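ATP-dependent Clp protease proteolytic subunit (Plasmodium falciparum, PDB 4GM2) is the inactive subunit of the apicoplast-localised caseinolytic protease complex, a member of the Clp peptidase family that probably associates with an ATP-driven partner. Local coordinates at residues 28-33 and 62-67; 98-103 and 120-125; 24-29 and 49-54. All coordinates share one frame; numbering follows the deposited sequence.

Interaction 1: residues 28-33 and 62-67; sequences KRIIFL and HLYINS
Phe32 and Tyr64, paired across two parallel strands, turn their side chains to the same face of the sheet but cross there at about a right angle. Phe32 has CG anti to its backbone N (chi1 -178°), whereas Tyr64 puts CG beside its own N. The phenyl ring therefore brings its edge to the neighbouring strand: Phe32 CD1 lies 3.7 Å from Tyr64 CB, and Tyr64 O sits at that edge in the ring plane. Two residues earlier on the same face, Ile30 sends CG2 against the tyrosine ring, 3.6 Å from Tyr64 CD1. The branched isoleucine thus packs against a ring whose hydroxyl bonds to Tyr54 of a second subunit, while the His62 ring, also on this face, gives ND1 to a hydrogen bond with Tyr102.

The reverse face is aliphatic. Ile31 CG2 meets Leu63 CD1 at 3.6 Å, and Leu33 CD2 packs at 3.8 Å on Ser67 CB, where a small side chain lets the leucine branch come close.

Five backbone bonds hold this register, from His62 N to Arg29 O through to Asn66 N and Leu33 O at 2.7 Å. The first is almost straight, 175° at the hydrogen. Arg29, at positive phi, is the C-prime residue of a Schellman motif that ends the preceding helix, and strand 30-33 follows from Ile30.

Strand 30-33 is an edge of the parallel sheet within this chain and 61-67 is its inner neighbour; with helix 39-55 between them in sequence they form a beta-alpha-beta unit. Ile31 rests on Leu49 and Leu52 of that helix, and Leu63 and Ile65 reach helix 110-116; on the aromatic face, the second subunit packs on Ile30 and Tyr64.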
loop_
_atom_site.group_PDB
_atom_site.type_symbol
_atom_site.label_atom_id
_atom_site.label_comp_id
_atom_site.label_asym_id
_atom_site.label_seq_id
_atom_site.Cartn_x
_atom_site.Cartn_y
_atom_site.Cartn_z
ATOM N N LYS A 28 4.262 -24.842 3.095
ATOM C CA LYS A 28 4.539 -26.003 3.939
ATOM C C LYS A 28 3.253 -26.728 4.345
ATOM O O LYS A 28 3.272 -27.621 5.206
ATOM C CB LYS A 28 5.291 -25.560 5.203
ATOM C CG LYS A 28 6.653 -24.934 4.953
ATOM C CD LYS A 28 7.694 -25.988 4.608
ATOM C CE LYS A 28 8.805 -25.406 3.751
ATOM N NZ LYS A 28 9.776 -26.464 3.350
ATOM N N ARG A 29 2.137 -26.340 3.727
ATOM C CA ARG A 29 0.805 -26.864 4.068
ATOM C C ARG A 29 0.415 -26.585 5.529
ATOM O O ARG A 29 -0.211 -27.416 6.200
ATOM C CB ARG A 29 0.685 -28.353 3.722
ATOM C CG ARG A 29 0.770 -28.641 2.235
ATOM C CD ARG A 29 0.663 -30.128 1.925
ATOM N NE ARG A 29 -0.714 -30.632 1.922
ATOM C CZ ARG A 29 -1.613 -30.387 0.968
ATOM N NH1 ARG A 29 -1.308 -29.620 -0.073
ATOM N NH2 ARG A 29 -2.834 -30.900 1.061
ATOM N N ILE A 30 0.783 -25.403 6.012
ATOM C CA ILE A 30 0.409 -24.974 7.358
ATOM C C ILE A 30 -0.665 -23.887 7.313
ATOM O O ILE A 30 -0.540 -22.894 6.595
ATOM C CB ILE A 30 1.635 -24.480 8.166
ATOM C CG1 ILE A 30 2.670 -25.600 8.316
ATOM C CG2 ILE A 30 1.209 -23.962 9.535
ATOM C CD1 ILE A 30 4.008 -25.143 8.854
ATOM N N ILE A 31 -1.731 -24.098 8.071
ATOM C CA ILE A 31 -2.703 -23.044 8.353
ATOM C C ILE A 31 -2.558 -22.720 9.835
ATOM O O ILE A 31 -2.718 -23.602 10.695
ATOM C CB ILE A 31 -4.149 -23.486 8.039
ATOM C CG1 ILE A 31 -4.319 -23.738 6.543
ATOM C CG2 ILE A 31 -5.144 -22.429 8.490
ATOM C CD1 ILE A 31 -5.496 -24.622 6.206
ATOM N N PHE A 32 -2.234 -21.465 10.133
ATOM C CA PHE A 32 -2.031 -21.053 11.518
ATOM C C PHE A 32 -3.129 -20.098 11.984
ATOM O O PHE A 32 -3.069 -18.900 11.713
ATOM C CB PHE A 32 -0.628 -20.442 11.690
ATOM C CG PHE A 32 -0.293 -20.017 13.103
ATOM C CD1 PHE A 32 -0.973 -20.543 14.206
ATOM C CD2 PHE A 32 0.739 -19.109 13.330
ATOM C CE1 PHE A 32 -0.648 -20.149 15.497
ATOM C CE2 PHE A 32 1.069 -18.713 14.619
ATOM C CZ PHE A 32 0.377 -19.237 15.705
ATOM N N LEU A 33 -4.137 -20.635 12.670
ATOM C CA LEU A 33 -5.152 -19.792 13.301
ATOM C C LEU A 33 -4.568 -19.238 14.588
ATOM O O LEU A 33 -4.321 -19.989 15.532
ATOM C CB LEU A 33 -6.441 -20.572 13.581
ATOM C CG LEU A 33 -7.512 -19.903 14.464
ATOM C CD1 LEU A 33 -7.993 -18.580 13.884
ATOM C CD2 LEU A 33 -8.692 -20.834 14.705
ATOM N N HIS A 62 -1.598 -29.118 8.154
ATOM C CA HIS A 62 -1.294 -28.871 9.555
ATOM C C HIS A 62 -1.959 -27.622 10.048
ATOM O O HIS A 62 -1.501 -26.505 9.781
ATOM C CB HIS A 62 0.212 -28.813 9.766
ATOM C CG HIS A 62 0.930 -30.060 9.314
ATOM N ND1 HIS A 62 1.097 -31.129 10.112
ATOM C CD2 HIS A 62 1.515 -30.386 8.092
ATOM C CE1 HIS A 62 1.759 -32.090 9.443
ATOM N NE2 HIS A 62 2.013 -31.635 8.205
ATOM N N LEU A 63 -3.058 -27.809 10.772
ATOM C CA LEU A 63 -3.830 -26.704 11.320
ATOM C C LEU A 63 -3.391 -26.381 12.744
ATOM O O LEU A 63 -3.748 -27.083 13.689
ATOM C CB LEU A 63 -5.328 -27.028 11.284
ATOM C CG LEU A 63 -6.313 -25.998 11.843
ATOM C CD1 LEU A 63 -6.150 -24.646 11.174
ATOM C CD2 LEU A 63 -7.738 -26.501 11.687
ATOM N N TYR A 64 -2.611 -25.316 12.885
ATOM C CA TYR A 64 -2.171 -24.859 14.196
ATOM C C TYR A 64 -3.180 -23.870 14.762
ATOM O O TYR A 64 -3.620 -22.949 14.065
ATOM C CB TYR A 64 -0.779 -24.224 14.108
ATOM C CG TYR A 64 0.339 -25.219 13.904
ATOM C CD1 TYR A 64 0.648 -25.706 12.631
ATOM C CD2 TYR A 64 1.093 -25.670 14.981
ATOM C CE1 TYR A 64 1.674 -26.620 12.443
ATOM C CE2 TYR A 64 2.120 -26.584 14.804
ATOM C CZ TYR A 64 2.407 -27.054 13.535
ATOM O OH TYR A 64 3.428 -27.956 13.365
ATOM N N ILE A 65 -3.544 -24.061 16.026
ATOM C CA ILE A 65 -4.597 -23.260 16.642
ATOM C C ILE A 65 -4.143 -22.584 17.924
ATOM O O ILE A 65 -3.666 -23.239 18.850
ATOM C CB ILE A 65 -5.869 -24.098 16.906
ATOM C CG1 ILE A 65 -6.474 -24.575 15.579
ATOM C CG2 ILE A 65 -6.892 -23.286 17.687
ATOM C CD1 ILE A 65 -7.517 -25.659 15.723
ATOM N N ASN A 66 -4.282 -21.263 17.950
ATOM C CA ASN A 66 -4.114 -20.470 19.162
ATOM C C ASN A 66 -5.160 -19.361 19.139
ATOM O O ASN A 66 -4.888 -18.245 18.695
ATOM C CB ASN A 66 -2.698 -19.899 19.249
ATOM C CG ASN A 66 -2.398 -19.272 20.600
ATOM O OD1 ASN A 66 -3.061 -19.557 21.594
ATOM N ND2 ASN A 66 -1.387 -18.415 20.638
ATOM N N SER A 67 -6.362 -19.686 19.607
ATOM C CA SER A 67 -7.529 -18.826 19.411
ATOM C C SER A 67 -8.485 -18.827 20.597
ATOM O O SER A 67 -8.603 -19.823 21.314
ATOM C CB SER A 67 -8.286 -19.268 18.158
ATOM O OG SER A 67 -9.431 -18.468 17.941
#

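Interaction 2: residues 98-103 and 120-125; sequences DVYTYC and KGYRFS
Tyr100 and Tyr122 form an offset stack, side by side and pointing the same way, with ring centroids 4.3 Å apart and planes at 14°. Both place CG beside the backbone N. The ring twist of Tyr100 (chi2 -18°) turns its face to the partner, so that Tyr122 CD1 stands over the ring centre. Tyr122 CB adds to the contact, 3.4 Å from Tyr100 CD1.

Two residues further along each strand comes a second pair. Tyr102 and Phe124 also run alongside each other, yet their nearly parallel rings are slid apart and barely overlap; Tyr102 CE2 touches Phe124 CD2 at 3.4 Å. Tyrosine suits its place because the hydroxyl has a partner in His62, whereas phenylalanine, with no polar group to satisfy, suits a ring set mainly among carbon atoms, including those of Leu202.

On the reverse face, Thr101 holds OG1 between its backbone N and carbonyl carbon (chi1 52°), 3.5 Å from Arg123 CG. That hydroxyl bonds to Ala115 O. Arg123 starts out beside the threonine, then bends at chi3 and carries its guanidinium away to Asp199, with which it forms a salt bridge.

Backbone bonds join the parallel strands, the shortest from Phe124 N to Thr101 O at 2.7 Å.

The chemistry is thus divided: aromatic surfaces give one face cohesion through dispersion and stacking, while on the other the polar ends of the buried Thr101 and Arg123 do not bond to each other and are satisfied separately, by partners from neighbouring parts of the fold.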
loop_
_atom_site.group_PDB
_atom_site.type_symbol
_atom_site.label_atom_id
_atom_site.label_comp_id
_atom_site.label_asym_id
_atom_site.label_seq_id
_atom_site.Cartn_x
_atom_site.Cartn_y
_atom_site.Cartn_z
ATOM N N ASP A 98 -5.905 -35.367 5.065
ATOM C CA ASP A 98 -6.099 -35.377 6.511
ATOM C C ASP A 98 -5.621 -34.044 7.045
ATOM O O ASP A 98 -4.591 -33.535 6.602
ATOM C CB ASP A 98 -5.290 -36.505 7.170
ATOM C CG ASP A 98 -5.744 -37.895 6.742
ATOM O OD1 ASP A 98 -6.922 -38.060 6.357
ATOM O OD2 ASP A 98 -4.921 -38.835 6.801
ATOM N N VAL A 99 -6.362 -33.465 7.983
ATOM C CA VAL A 99 -5.853 -32.283 8.675
ATOM C C VAL A 99 -5.517 -32.618 10.130
ATOM O O VAL A 99 -6.365 -33.108 10.887
ATOM C CB VAL A 99 -6.744 -31.011 8.508
ATOM C CG1 VAL A 99 -7.731 -31.167 7.356
ATOM C CG2 VAL A 99 -7.471 -30.643 9.785
ATOM N N TYR A 100 -4.256 -32.398 10.493
ATOM C CA TYR A 100 -3.808 -32.571 11.867
ATOM C C TYR A 100 -3.989 -31.240 12.572
ATOM O O TYR A 100 -3.718 -30.195 11.986
ATOM C CB TYR A 100 -2.329 -32.980 11.921
ATOM C CG TYR A 100 -1.929 -34.187 11.084
ATOM C CD1 TYR A 100 -2.880 -35.104 10.617
ATOM C CD2 TYR A 100 -0.583 -34.432 10.796
ATOM C CE1 TYR A 100 -2.505 -36.208 9.867
ATOM C CE2 TYR A 100 -0.197 -35.535 10.048
ATOM C CZ TYR A 100 -1.159 -36.420 9.586
ATOM O OH TYR A 100 -0.778 -37.519 8.840
ATOM N N THR A 101 -4.446 -31.270 13.821
ATOM C CA THR A 101 -4.589 -30.042 14.609
ATOM C C THR A 101 -3.560 -29.975 15.740
ATOM O O THR A 101 -3.234 -30.995 16.357
ATOM C CB THR A 101 -6.015 -29.863 15.173
ATOM O OG1 THR A 101 -6.411 -31.044 15.878
ATOM C CG2 THR A 101 -7.010 -29.595 14.058
ATOM N N TYR A 102 -3.041 -28.772 15.987
ATOM C CA TYR A 102 -2.067 -28.533 17.054
ATOM C C TYR A 102 -2.491 -27.312 17.855
ATOM O O TYR A 102 -2.565 -26.215 17.303
ATOM C CB TYR A 102 -0.677 -28.269 16.471
ATOM C CG TYR A 102 -0.192 -29.275 15.449
ATOM C CD1 TYR A 102 -0.676 -29.258 14.135
ATOM C CD2 TYR A 102 0.774 -30.223 15.783
ATOM C CE1 TYR A 102 -0.229 -30.172 13.199
ATOM C CE2 TYR A 102 1.230 -31.139 14.848
ATOM C CZ TYR A 102 0.724 -31.108 13.561
ATOM O OH TYR A 102 1.169 -32.013 12.633
ATOM N N CYS A 103 -2.781 -27.486 19.144
ATOM C CA CYS A 103 -3.113 -26.334 19.978
ATOM C C CYS A 103 -1.854 -25.733 20.578
ATOM O O CYS A 103 -1.129 -26.397 21.321
ATOM C CB CYS A 103 -4.123 -26.671 21.073
ATOM S SG CYS A 103 -4.651 -25.210 22.013
ATOM N N LYS A 120 -8.581 -38.293 13.980
ATOM C CA LYS A 120 -8.371 -39.034 15.220
ATOM C C LYS A 120 -7.007 -39.710 15.225
ATOM O O LYS A 120 -6.647 -40.429 14.287
ATOM C CB LYS A 120 -9.491 -40.042 15.481
ATOM C CG LYS A 120 -10.747 -39.403 16.057
ATOM C CD LYS A 120 -11.589 -40.402 16.841
ATOM C CE LYS A 120 -12.847 -39.751 17.401
ATOM N NZ LYS A 120 -13.810 -39.369 16.329
ATOM N N GLY A 121 -6.254 -39.444 16.287
ATOM C CA GLY A 121 -4.885 -39.919 16.431
ATOM C C GLY A 121 -3.904 -38.799 16.169
ATOM O O GLY A 121 -2.741 -38.876 16.568
ATOM N N TYR A 122 -4.384 -37.752 15.504
ATOM C CA TYR A 122 -3.531 -36.653 15.062
ATOM C C TYR A 122 -4.022 -35.283 15.539
ATOM O O TYR A 122 -3.848 -34.266 14.855
ATOM C CB TYR A 122 -3.383 -36.683 13.541
ATOM C CG TYR A 122 -2.630 -37.885 13.018
ATOM C CD1 TYR A 122 -1.254 -37.830 12.812
ATOM C CD2 TYR A 122 -3.293 -39.079 12.723
ATOM C CE1 TYR A 122 -0.557 -38.924 12.329
ATOM C CE2 TYR A 122 -2.605 -40.179 12.240
ATOM C CZ TYR A 122 -1.237 -40.094 12.046
ATOM O OH TYR A 122 -0.541 -41.182 11.567
ATOM N N ARG A 123 -4.629 -35.269 16.720
ATOM C CA ARG A 123 -4.974 -34.028 17.394
ATOM C C ARG A 123 -3.996 -33.825 18.550
ATOM O O ARG A 123 -4.001 -34.577 19.530
ATOM C CB ARG A 123 -6.417 -34.067 17.888
ATOM C CG ARG A 123 -7.438 -34.289 16.780
ATOM C CD ARG A 123 -8.817 -34.583 17.346
ATOM N NE ARG A 123 -8.858 -35.829 18.108
ATOM C CZ ARG A 123 -9.910 -36.249 18.803
ATOM N NH1 ARG A 123 -11.024 -35.529 18.841
ATOM N NH2 ARG A 123 -9.848 -37.393 19.465
ATOM N N PHE A 124 -3.153 -32.807 18.415
ATOM C CA PHE A 124 -2.037 -32.584 19.327
ATOM C C PHE A 124 -2.215 -31.316 20.146
ATOM O O PHE A 124 -2.966 -30.418 19.766
ATOM C CB PHE A 124 -0.720 -32.504 18.544
ATOM C CG PHE A 124 -0.495 -33.663 17.612
ATOM C CD1 PHE A 124 0.007 -34.869 18.087
ATOM C CD2 PHE A 124 -0.788 -33.548 16.260
ATOM C CE1 PHE A 124 0.213 -35.937 17.231
ATOM C CE2 PHE A 124 -0.582 -34.611 15.399
ATOM C CZ PHE A 124 -0.082 -35.809 15.884
ATOM N N SER A 125 -1.511 -31.253 21.271
ATOM C CA SER A 125 -1.486 -30.063 22.106
ATOM C C SER A 125 -0.124 -29.877 22.767
ATOM O O SER A 125 0.582 -30.848 23.041
ATOM C CB SER A 125 -2.573 -30.136 23.176
ATOM O OG SER A 125 -2.470 -29.038 24.063
#

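Interaction 3: residues 24-29 and 49-54; sequences LLLSKR and LLYLEY
Leu52 wedges its side chain between Leu26 and Arg29, where helix 39-55 meets the end of helix 23-26. This is the tight part of the contact. Leu52 CD2 lies 3.8 Å from Leu26 CD2 and 3.6 Å from Leu26 O, while the aliphatic part of Arg29 slides past in the opposite direction, with CG 3.8 Å from Leu52 CD2. With CG beside its backbone N (chi1 -68°), Leu52 directs both methyl branches into this corner; a branched, wholly apolar side chain suits it.

The guanidinium closes the corner. Bent at chi3 (81°), Arg29 brings NH1 to 2.9 Å from Leu52 O, which lies in the guanidinium plane, although the donor stands above the carbonyl plane. NH2 adds a weak bond to the same oxygen.

The looser margin is formed by Tyr51, whose CD2 is 3.9 Å from Leu26 CD1, the two side chains crossing at a slant. Ser27 and Leu24 lie on the solvent side of the turn; Ser27 OG bonds back to Leu24 O at 2.7 Å. Leu24 of a third subunit packs on both Leu26 and Tyr51.

A single arginine thus ties several backbone carbonyls together: besides Leu52 O, it serves Lys59 O through NH2 and Pro60 O through NE. Hydrogen bonding to neutral acceptors probably spreads its buried positive charge, and the nearby Glu53 carboxylate, itself hydrogen-bonded to Ser96 and Ser97, may stabilise it further without direct contact.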
loop_
_atom_site.group_PDB
_atom_site.type_symbol
_atom_site.label_atom_id
_atom_site.label_comp_id
_atom_site.label_asym_id
_atom_site.label_seq_id
_atom_site.Cartn_x
_atom_site.Cartn_y
_atom_site.Cartn_z
ATOM N N LEU A 24 4.074 -18.253 2.902
ATOM C CA LEU A 24 5.265 -18.988 3.319
ATOM C C LEU A 24 4.883 -20.180 4.205
ATOM O O LEU A 24 5.428 -21.275 4.056
ATOM C CB LEU A 24 6.238 -18.051 4.036
ATOM C CG LEU A 24 7.738 -18.294 3.859
ATOM C CD1 LEU A 24 8.173 -18.173 2.406
ATOM C CD2 LEU A 24 8.515 -17.319 4.723
ATOM N N LEU A 25 3.930 -19.963 5.108
ATOM C CA LEU A 25 3.331 -21.055 5.867
ATOM C C LEU A 25 2.500 -21.986 4.980
ATOM O O LEU A 25 2.495 -23.202 5.185
ATOM C CB LEU A 25 2.494 -20.511 7.025
ATOM C CG LEU A 25 3.063 -20.608 8.446
ATOM C CD1 LEU A 25 4.566 -20.390 8.516
ATOM C CD2 LEU A 25 2.339 -19.622 9.347
ATOM N N LEU A 26 1.815 -21.418 3.990
ATOM C CA LEU A 26 1.045 -22.212 3.035
ATOM C C LEU A 26 1.906 -23.153 2.204
ATOM O O LEU A 26 1.464 -24.251 1.862
ATOM C CB LEU A 26 0.241 -21.319 2.092
ATOM C CG LEU A 26 -1.259 -21.146 2.304
ATOM C CD1 LEU A 26 -1.862 -20.670 0.996
ATOM C CD2 LEU A 26 -1.936 -22.430 2.762
ATOM N N SER A 27 3.120 -22.715 1.870
ATOM C CA SER A 27 4.047 -23.514 1.067
ATOM C C SER A 27 4.433 -24.822 1.771
ATOM O O SER A 27 4.859 -25.782 1.121
ATOM C CB SER A 27 5.294 -22.697 0.718
ATOM O OG SER A 27 6.152 -22.536 1.840
ATOM N N LYS A 28 4.262 -24.842 3.095
ATOM C CA LYS A 28 4.539 -26.003 3.939
ATOM C C LYS A 28 3.253 -26.728 4.345
ATOM O O LYS A 28 3.272 -27.621 5.206
ATOM C CB LYS A 28 5.291 -25.560 5.203
ATOM C CG LYS A 28 6.653 -24.934 4.953
ATOM C CD LYS A 28 7.694 -25.988 4.608
ATOM C CE LYS A 28 8.805 -25.406 3.751
ATOM N NZ LYS A 28 9.776 -26.464 3.350
ATOM N N ARG A 29 2.137 -26.340 3.727
ATOM C CA ARG A 29 0.805 -26.864 4.068
ATOM C C ARG A 29 0.415 -26.585 5.529
ATOM O O ARG A 29 -0.211 -27.416 6.200
ATOM C CB ARG A 29 0.685 -28.353 3.722
ATOM C CG ARG A 29 0.770 -28.641 2.235
ATOM C CD ARG A 29 0.663 -30.128 1.925
ATOM N NE ARG A 29 -0.714 -30.632 1.922
ATOM C CZ ARG A 29 -1.613 -30.387 0.968
ATOM N NH1 ARG A 29 -1.308 -29.620 -0.073
ATOM N NH2 ARG A 29 -2.834 -30.900 1.061
ATOM N N LEU A 49 -7.772 -24.270 2.952
ATOM C CA LEU A 49 -8.104 -25.696 2.892
ATOM C C LEU A 49 -8.401 -26.150 1.463
ATOM O O LEU A 49 -7.832 -27.140 0.988
ATOM C CB LEU A 49 -9.267 -26.037 3.824
ATOM C CG LEU A 49 -8.900 -26.196 5.301
ATOM C CD1 LEU A 49 -10.151 -26.268 6.165
ATOM C CD2 LEU A 49 -8.010 -27.412 5.534
ATOM N N LEU A 50 -9.275 -25.415 0.778
ATOM C CA LEU A 50 -9.586 -25.708 -0.618
ATOM C C LEU A 50 -8.345 -25.588 -1.503
ATOM O O LEU A 50 -8.110 -26.432 -2.366
ATOM C CB LEU A 50 -10.696 -24.795 -1.141
ATOM C CG LEU A 50 -12.096 -24.923 -0.544
ATOM C CD1 LEU A 50 -12.942 -23.781 -1.069
ATOM C CD2 LEU A 50 -12.747 -26.262 -0.859
ATOM N N TYR A 51 -7.542 -24.554 -1.271
ATOM C CA TYR A 51 -6.339 -24.350 -2.072
ATOM C C TYR A 51 -5.353 -25.500 -1.929
ATOM O O TYR A 51 -4.843 -25.996 -2.928
ATOM C CB TYR A 51 -5.650 -23.023 -1.749
ATOM C CG TYR A 51 -4.309 -22.899 -2.429
ATOM C CD1 TYR A 51 -4.219 -22.525 -3.766
ATOM C CD2 TYR A 51 -3.130 -23.184 -1.741
ATOM C CE1 TYR A 51 -2.991 -22.429 -4.399
ATOM C CE2 TYR A 51 -1.900 -23.091 -2.364
ATOM C CZ TYR A 51 -1.836 -22.712 -3.691
ATOM O OH TYR A 51 -0.614 -22.614 -4.311
ATOM N N LEU A 52 -5.092 -25.911 -0.688
ATOM C CA LEU A 52 -4.133 -26.983 -0.410
ATOM C C LEU A 52 -4.600 -28.323 -0.966
ATOM O O LEU A 52 -3.799 -29.083 -1.514
ATOM C CB LEU A 52 -3.841 -27.095 1.092
ATOM C CG LEU A 52 -3.067 -25.933 1.724
ATOM C CD1 LEU A 52 -3.064 -26.055 3.237
ATOM C CD2 LEU A 52 -1.646 -25.841 1.186
ATOM N N GLU A 53 -5.896 -28.600 -0.823
ATOM C CA GLU A 53 -6.485 -29.828 -1.339
ATOM C C GLU A 53 -6.355 -29.924 -2.862
ATOM O O GLU A 53 -6.098 -31.007 -3.384
ATOM C CB GLU A 53 -7.949 -29.957 -0.894
ATOM C CG GLU A 53 -8.741 -31.079 -1.566
ATOM C CD GLU A 53 -8.356 -32.479 -1.100
ATOM O OE1 GLU A 53 -7.571 -32.615 -0.149
ATOM O OE2 GLU A 53 -8.850 -33.462 -1.678
ATOM N N TYR A 54 -6.531 -28.794 -3.554
ATOM C CA TYR A 54 -6.411 -28.706 -5.016
ATOM C C TYR A 54 -4.965 -28.817 -5.487
ATOM O O TYR A 54 -4.687 -29.321 -6.578
ATOM C CB TYR A 54 -7.004 -27.388 -5.529
ATOM C CG TYR A 54 -8.462 -27.465 -5.927
ATOM C CD1 TYR A 54 -8.835 -27.467 -7.275
ATOM C CD2 TYR A 54 -9.477 -27.532 -4.960
ATOM C CE1 TYR A 54 -10.173 -27.532 -7.648
ATOM C CE2 TYR A 54 -10.815 -27.600 -5.325
ATOM C CZ TYR A 54 -11.157 -27.600 -6.669
ATOM O OH TYR A 54 -12.481 -27.668 -7.039
#

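Overall arrangement
From the N terminus, the short helix 23-26 turns at Arg29 into strand 30-33, so interactions 3 and 1 start from the same part of the chain. Interaction 3 closes the first loop, on helix 39-55; interaction 1 opens a few residues later, from the shared Lys28 and Arg29, and closes beyond it on strand 61-67, so the two loops overlap rather than nest. Interaction 2 follows in series, joining strands 99-103 and 123-125 after helix 110-116. Strands 61-67 and 99-103 are neighbours, so interactions 1 and 2 build one continuous parallel sheet, while interaction 3 fastens the short N-terminal helix to helix 39-55, which packs against the sheet. Interactions 1 and 3 also both reach a second subunit.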